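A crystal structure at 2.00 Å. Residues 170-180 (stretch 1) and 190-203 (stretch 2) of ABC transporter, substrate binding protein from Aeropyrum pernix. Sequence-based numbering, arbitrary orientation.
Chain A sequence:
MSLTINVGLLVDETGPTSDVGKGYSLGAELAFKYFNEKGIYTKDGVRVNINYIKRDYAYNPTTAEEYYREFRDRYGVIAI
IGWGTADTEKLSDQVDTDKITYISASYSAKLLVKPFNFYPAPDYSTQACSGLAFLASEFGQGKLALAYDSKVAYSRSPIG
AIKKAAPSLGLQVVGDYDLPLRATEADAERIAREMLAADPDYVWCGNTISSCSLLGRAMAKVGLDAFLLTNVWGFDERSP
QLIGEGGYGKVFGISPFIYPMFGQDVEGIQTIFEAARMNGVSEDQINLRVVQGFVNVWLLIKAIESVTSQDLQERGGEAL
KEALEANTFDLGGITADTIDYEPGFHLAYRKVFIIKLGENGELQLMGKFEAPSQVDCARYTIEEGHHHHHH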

# COMPACT_ATOMS: atom_id res chain seq x y z
N GLY A 170 12.94 -18.88 10.74
CA GLY A 170 12.61 -19.66 11.92
C GLY A 170 11.11 -19.84 12.14
O GLY A 170 10.65 -20.05 13.26
N LEU A 171 10.34 -19.76 11.05
CA LEU A 171 8.90 -19.90 11.13
C LEU A 171 8.42 -21.13 10.36
O LEU A 171 8.76 -21.31 9.19
CB LEU A 171 8.20 -18.63 10.62
CG LEU A 171 8.47 -17.32 11.37
CD1 LEU A 171 7.88 -16.12 10.63
CD2 LEU A 171 7.97 -17.36 12.80
N GLN A 172 7.64 -21.96 11.03
CA GLN A 172 7.03 -23.14 10.42
C GLN A 172 5.61 -22.80 10.02
O GLN A 172 4.76 -22.54 10.87
CB GLN A 172 7.07 -24.35 11.38
CG GLN A 172 5.97 -25.41 11.18
CD GLN A 172 6.19 -26.37 10.00
OE1 GLN A 172 7.25 -26.39 9.36
NE2 GLN A 172 5.17 -27.18 9.71
N VAL A 173 5.35 -22.79 8.71
CA VAL A 173 4.00 -22.55 8.19
C VAL A 173 3.16 -23.80 8.43
O VAL A 173 3.46 -24.87 7.90
CB VAL A 173 4.01 -22.18 6.68
CG1 VAL A 173 2.60 -22.16 6.10
CG2 VAL A 173 4.72 -20.85 6.45
N VAL A 174 2.10 -23.66 9.24
CA VAL A 174 1.27 -24.79 9.65
C VAL A 174 0.03 -25.01 8.79
O VAL A 174 -0.62 -26.06 8.88
CB VAL A 174 0.84 -24.71 11.15
CG1 VAL A 174 2.04 -24.87 12.07
CG2 VAL A 174 0.06 -23.42 11.45
N GLY A 175 -0.31 -24.03 7.96
CA GLY A 175 -1.47 -24.13 7.09
C GLY A 175 -1.85 -22.82 6.44
O GLY A 175 -1.39 -21.75 6.85
N ASP A 176 -2.68 -22.92 5.40
CA ASP A 176 -3.33 -21.80 4.74
C ASP A 176 -4.81 -21.86 5.08
O ASP A 176 -5.39 -22.94 5.09
CB ASP A 176 -3.20 -21.90 3.22
CG ASP A 176 -1.79 -21.65 2.72
OD1 ASP A 176 -0.84 -21.67 3.53
OD2 ASP A 176 -1.63 -21.44 1.51
N TYR A 177 -5.42 -20.71 5.32
CA TYR A 177 -6.83 -20.63 5.73
C TYR A 177 -7.55 -19.59 4.88
O TYR A 177 -7.09 -18.45 4.77
CB TYR A 177 -6.95 -20.35 7.24
CG TYR A 177 -6.21 -21.40 8.06
CD1 TYR A 177 -6.88 -22.53 8.53
CD2 TYR A 177 -4.84 -21.30 8.29
CE1 TYR A 177 -6.20 -23.52 9.24
CE2 TYR A 177 -4.16 -22.28 8.99
CZ TYR A 177 -4.84 -23.38 9.47
OH TYR A 177 -4.15 -24.36 10.17
N ASP A 178 -8.66 -20.00 4.29
CA ASP A 178 -9.35 -19.22 3.26
C ASP A 178 -10.31 -18.21 3.88
O ASP A 178 -11.50 -18.49 4.06
CB ASP A 178 -10.08 -20.16 2.29
CG ASP A 178 -10.40 -19.51 0.95
OD1 ASP A 178 -10.42 -18.26 0.86
OD2 ASP A 178 -10.64 -20.25 -0.03
N LEU A 179 -9.79 -17.03 4.21
CA LEU A 179 -10.61 -15.95 4.74
C LEU A 179 -11.03 -15.03 3.59
O LEU A 179 -10.17 -14.41 2.96
CB LEU A 179 -9.86 -15.16 5.81
CG LEU A 179 -10.62 -13.98 6.44
CD1 LEU A 179 -11.69 -14.47 7.41
CD2 LEU A 179 -9.64 -13.04 7.13
N PRO A 180 -12.34 -14.97 3.30
CA PRO A 180 -12.81 -14.14 2.18
C PRO A 180 -12.50 -12.66 2.38
O PRO A 180 -12.50 -12.17 3.51
CB PRO A 180 -14.33 -14.37 2.19
CG PRO A 180 -14.50 -15.70 2.87
CD PRO A 180 -13.46 -15.66 3.96
N ARG A 190 -15.18 -19.13 11.90
CA ARG A 190 -14.91 -20.44 11.31
C ARG A 190 -13.41 -20.61 11.07
O ARG A 190 -12.84 -21.66 11.40
CB ARG A 190 -15.69 -20.63 10.00
CG ARG A 190 -15.49 -22.00 9.33
CD ARG A 190 -16.26 -22.16 8.02
NE ARG A 190 -15.71 -21.32 6.95
CZ ARG A 190 -16.31 -20.25 6.44
NH1 ARG A 190 -17.50 -19.86 6.89
NH2 ARG A 190 -15.72 -19.55 5.47
N ILE A 191 -12.78 -19.58 10.50
CA ILE A 191 -11.34 -19.60 10.23
C ILE A 191 -10.54 -19.63 11.52
O ILE A 191 -9.57 -20.37 11.63
CB ILE A 191 -10.89 -18.41 9.31
CG1 ILE A 191 -11.43 -18.57 7.89
CG2 ILE A 191 -9.36 -18.23 9.30
CD1 ILE A 191 -11.24 -19.96 7.27
N ALA A 192 -10.94 -18.81 12.50
CA ALA A 192 -10.27 -18.79 13.80
C ALA A 192 -10.32 -20.17 14.47
O ALA A 192 -9.32 -20.62 15.04
CB ALA A 192 -10.87 -17.73 14.70
N ARG A 193 -11.48 -20.82 14.39
CA ARG A 193 -11.66 -22.17 14.95
C ARG A 193 -10.87 -23.25 14.19
O ARG A 193 -10.34 -24.18 14.81
CB ARG A 193 -13.15 -22.54 15.03
CG ARG A 193 -13.85 -21.90 16.23
CD ARG A 193 -15.28 -22.37 16.42
NE ARG A 193 -15.85 -21.84 17.66
CZ ARG A 193 -16.67 -20.79 17.73
NH1 ARG A 193 -17.13 -20.40 18.92
NH2 ARG A 193 -17.05 -20.13 16.64
N GLU A 194 -10.76 -23.11 12.87
CA GLU A 194 -9.90 -23.97 12.06
C GLU A 194 -8.43 -23.84 12.47
O GLU A 194 -7.74 -24.84 12.63
CB GLU A 194 -10.02 -23.65 10.57
CG GLU A 194 -11.24 -24.21 9.89
CD GLU A 194 -11.37 -23.75 8.45
OE1 GLU A 194 -10.38 -23.20 7.90
OE2 GLU A 194 -12.46 -23.93 7.87
N MSE A 195 -7.97 -22.61 12.63
CA MSE A 195 -6.58 -22.34 13.04
C MSE A 195 -6.29 -22.80 14.46
O MSE A 195 -5.20 -23.28 14.75
CB MSE A 195 -6.23 -20.86 12.87
CG MSE A 195 -6.25 -20.40 11.43
SE MSE A 195 -5.60 -18.58 11.21
CE MSE A 195 -6.72 -17.70 12.56
N LEU A 196 -7.28 -22.65 15.33
CA LEU A 196 -7.18 -23.08 16.72
C LEU A 196 -6.73 -24.54 16.85
O LEU A 196 -5.92 -24.87 17.72
CB LEU A 196 -8.50 -22.83 17.46
CG LEU A 196 -8.64 -23.11 18.95
CD1 LEU A 196 -7.64 -22.31 19.78
CD2 LEU A 196 -10.06 -22.83 19.40
N ALA A 197 -7.23 -25.40 15.97
CA ALA A 197 -6.83 -26.81 15.92
C ALA A 197 -5.33 -27.01 15.71
O ALA A 197 -4.77 -28.01 16.16
CB ALA A 197 -7.63 -27.55 14.86
N ALA A 198 -4.69 -26.07 15.03
CA ALA A 198 -3.25 -26.15 14.75
C ALA A 198 -2.42 -25.38 15.78
O ALA A 198 -1.19 -25.49 15.81
CB ALA A 198 -2.95 -25.66 13.34
N ASP A 199 -3.10 -24.60 16.63
CA ASP A 199 -2.48 -23.80 17.68
C ASP A 199 -1.21 -23.03 17.23
O ASP A 199 -0.12 -23.26 17.76
CB ASP A 199 -2.21 -24.66 18.93
CG ASP A 199 -1.74 -23.84 20.13
OD1 ASP A 199 -2.26 -22.73 20.36
OD2 ASP A 199 -0.84 -24.33 20.85
N PRO A 200 -1.35 -22.13 16.24
CA PRO A 200 -0.19 -21.36 15.80
C PRO A 200 0.21 -20.31 16.84
O PRO A 200 -0.62 -19.89 17.65
CB PRO A 200 -0.68 -20.67 14.52
CG PRO A 200 -2.15 -20.53 14.70
CD PRO A 200 -2.58 -21.75 15.49
N ASP A 201 1.48 -19.91 16.83
CA ASP A 201 1.95 -18.82 17.67
C ASP A 201 1.66 -17.49 16.99
O ASP A 201 1.39 -16.49 17.65
CB ASP A 201 3.46 -18.95 17.91
CG ASP A 201 3.85 -20.28 18.52
OD1 ASP A 201 3.50 -20.51 19.70
OD2 ASP A 201 4.48 -21.10 17.81
N TYR A 202 1.71 -17.51 15.65
CA TYR A 202 1.57 -16.31 14.84
C TYR A 202 0.59 -16.53 13.69
O TYR A 202 0.57 -17.60 13.07
CB TYR A 202 2.93 -15.87 14.28
CG TYR A 202 4.07 -15.87 15.28
CD1 TYR A 202 4.09 -15.01 16.38
CD2 TYR A 202 5.16 -16.73 15.10
CE1 TYR A 202 5.16 -15.02 17.30
CE2 TYR A 202 6.23 -16.74 16.00
CZ TYR A 202 6.22 -15.89 17.09
OH TYR A 202 7.29 -15.92 17.97
N VAL A 203 -0.22 -15.51 13.42
CA VAL A 203 -1.15 -15.53 12.28
C VAL A 203 -0.86 -14.35 11.36
O VAL A 203 -0.78 -13.21 11.82
CB VAL A 203 -2.63 -15.48 12.74
CG1 VAL A 203 -3.58 -15.33 11.54
CG2 VAL A 203 -3.01 -16.72 13.54
O HOH W 1 -5.82 -26.28 11.20
O HOH W 2 -9.93 -22.46 5.27

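Strand 171-178 and helix 190-196 run nearly antiparallel, at 165° between their N-to-C directions, with axes 8.8 Å apart at closest approach. No direct hydrogen bond joins the stretches; the 496 Å² buried between them, both sides summed, is mostly apolar packing, supplemented by two bridging waters.

Along stretch 2, the first substantial contact is Ile191, whose CA-to-CB bond points toward the strand. Its CG2 lies 3.8 Å from Tyr177 CB, its CG1 4.1 Å from Leu179 CD1, and its CD1 3.5 Å from Asp178 O. A branched aliphatic side chain thus meets three consecutive residues. Ala192 points away and makes no contact.

Glu194, one turn on, is exposed, and its CA-to-CB bond points toward the strand. Its OE1 sits 3.6 Å from Tyr177 CD1, near the ring plane, and accepts a hydrogen bond from water 2 (2.8 Å from OE1), which in turn accepts one from Asp178 N at 2.9 Å. Water 1 donates to Glu194 O (2.8 Å) and hydrogen-bonds Tyr177 OH (2.7 Å), so the phenol's polar end is satisfied without a direct protein partner across the interface.

Met195, a selenomethionine, covers one face of the same ring. Its CG stands 3.4 Å from the centroid of the Tyr177 ring, only 7° off the normal, which identifies a CH-pi contact; SE is 4.5 Å from that centroid and oblique, at 29°. Tyr177, with chi1 in m, loses 108 Å² to stretch 2, the largest share of any residue here.

Farther along, Ala198 CB approaches Tyr177 OH at 3.6 Å and Val174 CG2 at 4.2 Å. Asp199 then adopts positive phi (44°) and points away. Buried Pro200 turns back toward stretch 1, its CB 4.2 Å from Val174 CG2. Finally, Tyr202 CD2 meets Leu171 CD2 at 3.7 Å, an oblique contact between two buried side chains.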